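PDB 3MVE: UPF0255 protein frsA from Vibrio vulnificus, which probably catalyses the hydrolysis of carboxylic esters to an alcohol and a carboxylate. Local coordinates for residues 228-233 against 244-249; 269-274 against 293-298. All blocks are in the same frame, centred on the assembly; numbering follows the deposited sequence.

Interaction 1 of 2, residues 228-233 against 244-249; sequences DMPSVG and YSRLHQ
Met229 and Pro230 open a type II beta turn that ends at Val232 and lies against the start of helix 246-254, with the CA atoms of Met229 and Leu247 6.8 Å apart. The turn is closed by a backbone hydrogen bond from Val232 N to Met229 O (3.0 Å). Ser231 takes the positive phi (82°) that this turn type needs at its third position.

Across the contact the fit is by packing. The Met229 side chain lies alongside Tyr244. It bends at its last torsion (chi3 71°), which brings CE to 3.8 Å from Tyr244 CD1. CE also meets the Tyr244 carbonyl oxygen. Further back, Met229 CG sits at the edge of the His248 imidazole, near its plane, 3.6 Å from CE1. The two side chains cross at about a right angle.

The Pro230 ring is held from several directions. Its CG touches Leu247 CD1 at 3.6 Å and Arg246 NH1 at the same distance. Its CD lies 3.3 Å from Tyr244 O. In the Arg246 guanidinium, NH2 binds Pro239 O and NH1 binds Asp243 O, both in the connecting loop; NE faces Glu176 in a long, weak ion pair. The two bonds steady the group beside the proline.

The contact packs the loop after strand 223-227 onto the next helix, and all its touching residues are buried. Met229 also rests on Ala277 of helix 273-284 and on Ser199 of strand 193-199. His248 packs on Met278 of the same helix and on Ile197 of the same strand.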
loop_
_atom_site.group_PDB
_atom_site.type_symbol
_atom_site.label_atom_id
_atom_site.label_comp_id
_atom_site.label_asym_id
_atom_site.label_seq_id
_atom_site.Cartn_x
_atom_site.Cartn_y
_atom_site.Cartn_z
ATOM N N ASP A 228 -4.257 14.430 9.370
ATOM C CA ASP A 228 -4.870 13.351 10.131
ATOM C C ASP A 228 -4.621 13.600 11.615
ATOM O O ASP A 228 -3.552 14.083 11.998
ATOM C CB ASP A 228 -4.258 11.994 9.764
ATOM C CG ASP A 228 -4.632 11.546 8.374
ATOM O OD1 ASP A 228 -5.844 11.550 8.074
ATOM O OD2 ASP A 228 -3.718 11.197 7.587
ATOM N N MET A 229 -5.601 13.276 12.446
ATOM C CA MET A 229 -5.440 13.428 13.885
ATOM C C MET A 229 -4.538 12.290 14.344
ATOM O O MET A 229 -4.387 11.293 13.646
ATOM C CB MET A 229 -6.783 13.318 14.609
ATOM C CG MET A 229 -7.659 14.538 14.490
ATOM S SD MET A 229 -8.949 14.494 15.728
ATOM C CE MET A 229 -7.967 14.794 17.190
ATOM N N PRO A 230 -3.936 12.420 15.538
ATOM C CA PRO A 230 -3.057 11.358 16.040
ATOM C C PRO A 230 -3.787 10.019 16.051
ATOM O O PRO A 230 -4.973 9.959 16.398
ATOM C CB PRO A 230 -2.709 11.835 17.454
ATOM C CG PRO A 230 -2.846 13.324 17.351
ATOM C CD PRO A 230 -4.082 13.495 16.531
ATOM N N SER A 231 -3.066 8.967 15.662
ATOM C CA SER A 231 -3.556 7.586 15.593
ATOM C C SER A 231 -4.344 7.280 14.319
ATOM O O SER A 231 -4.821 6.158 14.130
ATOM C CB SER A 231 -4.403 7.235 16.834
ATOM O OG SER A 231 -5.659 7.903 16.848
ATOM N N VAL A 232 -4.468 8.278 13.444
ATOM C CA VAL A 232 -5.208 8.130 12.186
ATOM C C VAL A 232 -4.327 8.348 10.954
ATOM O O VAL A 232 -3.505 9.254 10.940
ATOM C CB VAL A 232 -6.368 9.164 12.084
ATOM C CG1 VAL A 232 -7.221 8.860 10.871
ATOM C CG2 VAL A 232 -7.205 9.170 13.358
ATOM N N GLY A 233 -4.535 7.528 9.923
ATOM C CA GLY A 233 -3.799 7.642 8.672
ATOM C C GLY A 233 -2.307 7.917 8.769
ATOM O O GLY A 233 -1.556 7.171 9.402
ATOM N N TYR A 244 -4.651 15.979 21.941
ATOM C CA TYR A 244 -4.849 15.462 20.598
ATOM C C TYR A 244 -4.953 16.478 19.473
ATOM O O TYR A 244 -5.136 16.102 18.320
ATOM C CB TYR A 244 -6.063 14.529 20.572
ATOM C CG TYR A 244 -7.266 15.060 21.303
ATOM C CD1 TYR A 244 -8.010 16.122 20.790
ATOM C CD2 TYR A 244 -7.649 14.510 22.526
ATOM C CE1 TYR A 244 -9.104 16.626 21.478
ATOM C CE2 TYR A 244 -8.741 15.003 23.223
ATOM C CZ TYR A 244 -9.463 16.062 22.698
ATOM O OH TYR A 244 -10.525 16.565 23.407
ATOM N N SER A 245 -4.817 17.756 19.798
ATOM C CA SER A 245 -4.881 18.797 18.788
ATOM C C SER A 245 -3.486 19.297 18.430
ATOM O O SER A 245 -3.340 20.203 17.610
ATOM C CB SER A 245 -5.747 19.964 19.285
ATOM O OG SER A 245 -5.307 20.440 20.549
ATOM N N ARG A 246 -2.464 18.683 19.028
ATOM C CA ARG A 246 -1.073 19.089 18.806
ATOM C C ARG A 246 -0.549 19.030 17.368
ATOM O O ARG A 246 0.242 19.891 16.966
ATOM C CB ARG A 246 -0.132 18.299 19.733
ATOM C CG ARG A 246 -0.037 16.796 19.483
ATOM C CD ARG A 246 0.816 16.156 20.589
ATOM N NE ARG A 246 1.233 14.779 20.309
ATOM C CZ ARG A 246 0.402 13.745 20.193
ATOM N NH1 ARG A 246 -0.910 13.917 20.329
ATOM N NH2 ARG A 246 0.884 12.531 19.944
ATOM N N LEU A 247 -0.967 18.032 16.588
ATOM C CA LEU A 247 -0.490 17.953 15.213
ATOM C C LEU A 247 -1.050 19.109 14.404
ATOM O O LEU A 247 -0.347 19.669 13.560
ATOM C CB LEU A 247 -0.884 16.634 14.564
ATOM C CG LEU A 247 -0.473 15.394 15.348
ATOM C CD1 LEU A 247 -0.839 14.156 14.519
ATOM C CD2 LEU A 247 1.029 15.442 15.669
ATOM N N HIS A 248 -2.318 19.457 14.648
ATOM C CA HIS A 248 -2.933 20.577 13.947
ATOM C C HIS A 248 -2.282 21.872 14.429
ATOM O O HIS A 248 -2.117 22.821 13.665
ATOM C CB HIS A 248 -4.446 20.621 14.188
ATOM C CG HIS A 248 -5.188 19.514 13.507
ATOM N ND1 HIS A 248 -5.353 18.270 14.077
ATOM C CD2 HIS A 248 -5.725 19.434 12.265
ATOM C CE1 HIS A 248 -5.951 17.468 13.212
ATOM N NE2 HIS A 248 -6.187 18.149 12.103
ATOM N N GLN A 249 -1.895 21.889 15.701
ATOM C CA GLN A 249 -1.229 23.047 16.291
ATOM C C GLN A 249 0.149 23.236 15.641
ATOM O O GLN A 249 0.536 24.353 15.292
ATOM C CB GLN A 249 -1.092 22.843 17.800
ATOM C CG GLN A 249 -0.427 23.986 18.530
ATOM C CD GLN A 249 -0.802 24.012 20.005
ATOM O OE1 GLN A 249 -0.804 22.980 20.674
ATOM N NE2 GLN A 249 -1.120 25.194 20.514
#

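Interaction 2 of 2, residues 269-274 against 293-298. With EDO (1,2-ethanediol), chain D.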
loop_
_atom_site.group_PDB
_atom_site.type_symbol
_atom_site.label_atom_id
_atom_site.label_comp_id
_atom_site.label_asym_id
_atom_site.label_seq_id
_atom_site.Cartn_x
_atom_site.Cartn_y
_atom_site.Cartn_z
ATOM N N ILE A 269 -11.965 23.733 10.143
ATOM C CA ILE A 269 -13.179 22.960 9.951
ATOM C C ILE A 269 -12.884 21.609 10.586
ATOM O O ILE A 269 -11.890 20.942 10.248
ATOM C CB ILE A 269 -13.530 22.761 8.465
ATOM C CG1 ILE A 269 -13.627 24.112 7.756
ATOM C CG2 ILE A 269 -14.880 22.077 8.348
ATOM C CD1 ILE A 269 -14.016 24.018 6.277
ATOM N N GLY A 270 -13.739 21.216 11.520
ATOM C CA GLY A 270 -13.565 19.956 12.200
ATOM C C GLY A 270 -14.832 19.138 12.095
ATOM O O GLY A 270 -15.935 19.636 12.382
ATOM N N PHE A 271 -14.673 17.888 11.662
ATOM C CA PHE A 271 -15.775 16.949 11.516
ATOM C C PHE A 271 -15.698 15.911 12.636
ATOM O O PHE A 271 -14.625 15.344 12.916
ATOM C CB PHE A 271 -15.688 16.238 10.164
ATOM C CG PHE A 271 -15.937 17.138 8.977
ATOM C CD1 PHE A 271 -17.235 17.473 8.603
ATOM C CD2 PHE A 271 -14.873 17.654 8.240
ATOM C CE1 PHE A 271 -17.477 18.311 7.514
ATOM C CE2 PHE A 271 -15.099 18.492 7.145
ATOM C CZ PHE A 271 -16.409 18.824 6.778
ATOM N N ARG A 272 -16.834 15.651 13.268
ATOM C CA ARG A 272 -16.898 14.671 14.348
ATOM C C ARG A 272 -15.828 14.938 15.407
ATOM O O ARG A 272 -15.686 16.074 15.861
ATOM C CB ARG A 272 -16.758 13.263 13.770
ATOM C CG ARG A 272 -17.764 12.991 12.672
ATOM C CD ARG A 272 -18.304 11.586 12.774
ATOM N NE ARG A 272 -18.685 11.267 14.143
ATOM C CZ ARG A 272 -19.204 10.105 14.518
ATOM N NH1 ARG A 272 -19.411 9.146 13.624
ATOM N NH2 ARG A 272 -19.505 9.898 15.792
ATOM N N PHE A 273 -15.070 13.917 15.807
ATOM C CA PHE A 273 -14.060 14.152 16.827
ATOM C C PHE A 273 -13.088 15.228 16.349
ATOM O O PHE A 273 -12.507 15.957 17.152
ATOM C CB PHE A 273 -13.309 12.868 17.199
ATOM C CG PHE A 273 -12.512 12.997 18.471
ATOM C CD1 PHE A 273 -13.137 13.369 19.662
ATOM C CD2 PHE A 273 -11.134 12.797 18.477
ATOM C CE1 PHE A 273 -12.401 13.543 20.835
ATOM C CE2 PHE A 273 -10.388 12.968 19.648
ATOM C CZ PHE A 273 -11.027 13.344 20.829
ATOM N N GLY A 274 -12.919 15.333 15.037
ATOM C CA GLY A 274 -12.053 16.363 14.502
ATOM C C GLY A 274 -12.522 17.718 15.021
ATOM O O GLY A 274 -11.700 18.587 15.314
ATOM N N VAL A 293 -15.436 26.153 12.310
ATOM C CA VAL A 293 -16.735 25.522 12.084
ATOM C C VAL A 293 -16.623 24.056 12.465
ATOM O O VAL A 293 -15.641 23.394 12.116
ATOM C CB VAL A 293 -17.168 25.532 10.599
ATOM C CG1 VAL A 293 -18.573 24.911 10.476
ATOM C CG2 VAL A 293 -17.114 26.946 10.026
ATOM N N ILE A 294 -17.613 23.542 13.181
ATOM C CA ILE A 294 -17.599 22.136 13.521
ATOM C C ILE A 294 -18.934 21.492 13.185
ATOM O O ILE A 294 -20.000 22.111 13.293
ATOM C CB ILE A 294 -17.242 21.892 15.002
ATOM C CG1 ILE A 294 -18.214 22.636 15.925
ATOM C CG2 ILE A 294 -15.803 22.335 15.251
ATOM C CD1 ILE A 294 -18.033 22.292 17.393
ATOM N N LEU A 295 -18.862 20.239 12.754
ATOM C CA LEU A 295 -20.052 19.492 12.389
ATOM C C LEU A 295 -20.026 18.128 13.044
ATOM O O LEU A 295 -19.043 17.393 12.922
ATOM C CB LEU A 295 -20.130 19.329 10.865
ATOM C CG LEU A 295 -20.180 20.626 10.052
ATOM C CD1 LEU A 295 -18.784 21.215 9.913
ATOM C CD2 LEU A 295 -20.778 20.345 8.679
ATOM N N GLY A 296 -21.103 17.805 13.754
ATOM C CA GLY A 296 -21.241 16.517 14.408
ATOM C C GLY A 296 -20.137 16.166 15.382
ATOM O O GLY A 296 -19.772 14.996 15.540
ATOM N N ALA A 297 -19.626 17.175 16.068
ATOM C CA ALA A 297 -18.548 16.969 17.020
ATOM C C ALA A 297 -19.031 16.571 18.408
ATOM O O ALA A 297 -19.963 17.177 18.946
ATOM C CB ALA A 297 -17.703 18.238 17.116
ATOM N N PRO A 298 -18.429 15.515 18.989
ATOM C CA PRO A 298 -18.787 15.046 20.331
ATOM C C PRO A 298 -17.985 15.951 21.268
ATOM O O PRO A 298 -16.768 15.792 21.422
ATOM C CB PRO A 298 -18.282 13.604 20.342
ATOM C CG PRO A 298 -17.044 13.697 19.479
ATOM C CD PRO A 298 -17.535 14.548 18.323
HETATM C C1 EDO D . -15.663 10.098 15.397
HETATM O O1 EDO D . -14.616 10.991 15.017
HETATM C C2 EDO D . -15.693 9.944 16.919
HETATM O O2 EDO D . -16.973 10.357 17.413
#
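Pro298 CG meets the Phe273 ring at its edge, in the ring plane, 3.9 Å from CD1. The Arg272 guanidinium carries 1,2-ethanediol over one face, with EDO C1 3.4 Å above its plane and offset toward the rim. Arg272 is the apex, and Phe273 the next residue, of the sharp turn after strand 266-271, the nucleophile elbow of the alpha/beta hydrolase fold. Arg272 has the strained backbone usual at the apex (phi 52°, psi -131°). In serine hydrolases of this fold the nucleophile occupies that position; here it is an arginine.

Phe273 N gives a hydrogen bond to EDO O1 (3.1 Å). The diol, probably from the crystallisation liquor, is also bound by Leu202 N and Tyr316 OH. It probably sits where related enzymes have their oxyanion hole, formed by backbone N-H groups. The Arg272 chain bends at its second and third torsions, bringing NH2 to 3.0 Å from EDO O2.

Strands 266-271 and 291-295 run parallel, side by side. Gly270 N binds Val293 O, and Leu295 N binds Gly270 O. Ile269, Phe271, Val293 and Leu295 point to one sheet face, where helix 394-413 packs on Ile269 and Val293. On that face Phe271 CE1 touches Leu295 CD1 at 4.0 Å.

Beyond the strands, Ala297 CB packs 3.2 Å from Arg272 O. The apex itself is gripped from the end of the next strand and the loop after it: Arg272 N binds Leu295 O at 2.8 Å, while Arg272 CA points its hydrogen almost straight at Gly296 O (3.1 Å, 174° at the hydrogen).

How the interactions relate
The two contacts come in series along the chain: both segments of interaction 1 precede those of interaction 2. Their centres lie about 14 Å apart within one alpha/beta hydrolase fold. Interaction 1 follows strand 223-227, while interaction 2 spans the beta-alpha-beta unit of strand 266-271, helix 273-284 and strand 291-295. Strand 193-199 lies between strands 223-227 and 266-271 in the sheet order. The two contacts meet directly at the start of helix 273-284. Tyr244 CZ touches Phe273 CZ at 3.7 Å, and Met229 SD packs 3.8 Å from Gly274 CA. Met229 and Tyr244, the latter just ahead of helix 246-254, thus back the elbow, where relatives carry their nucleophile.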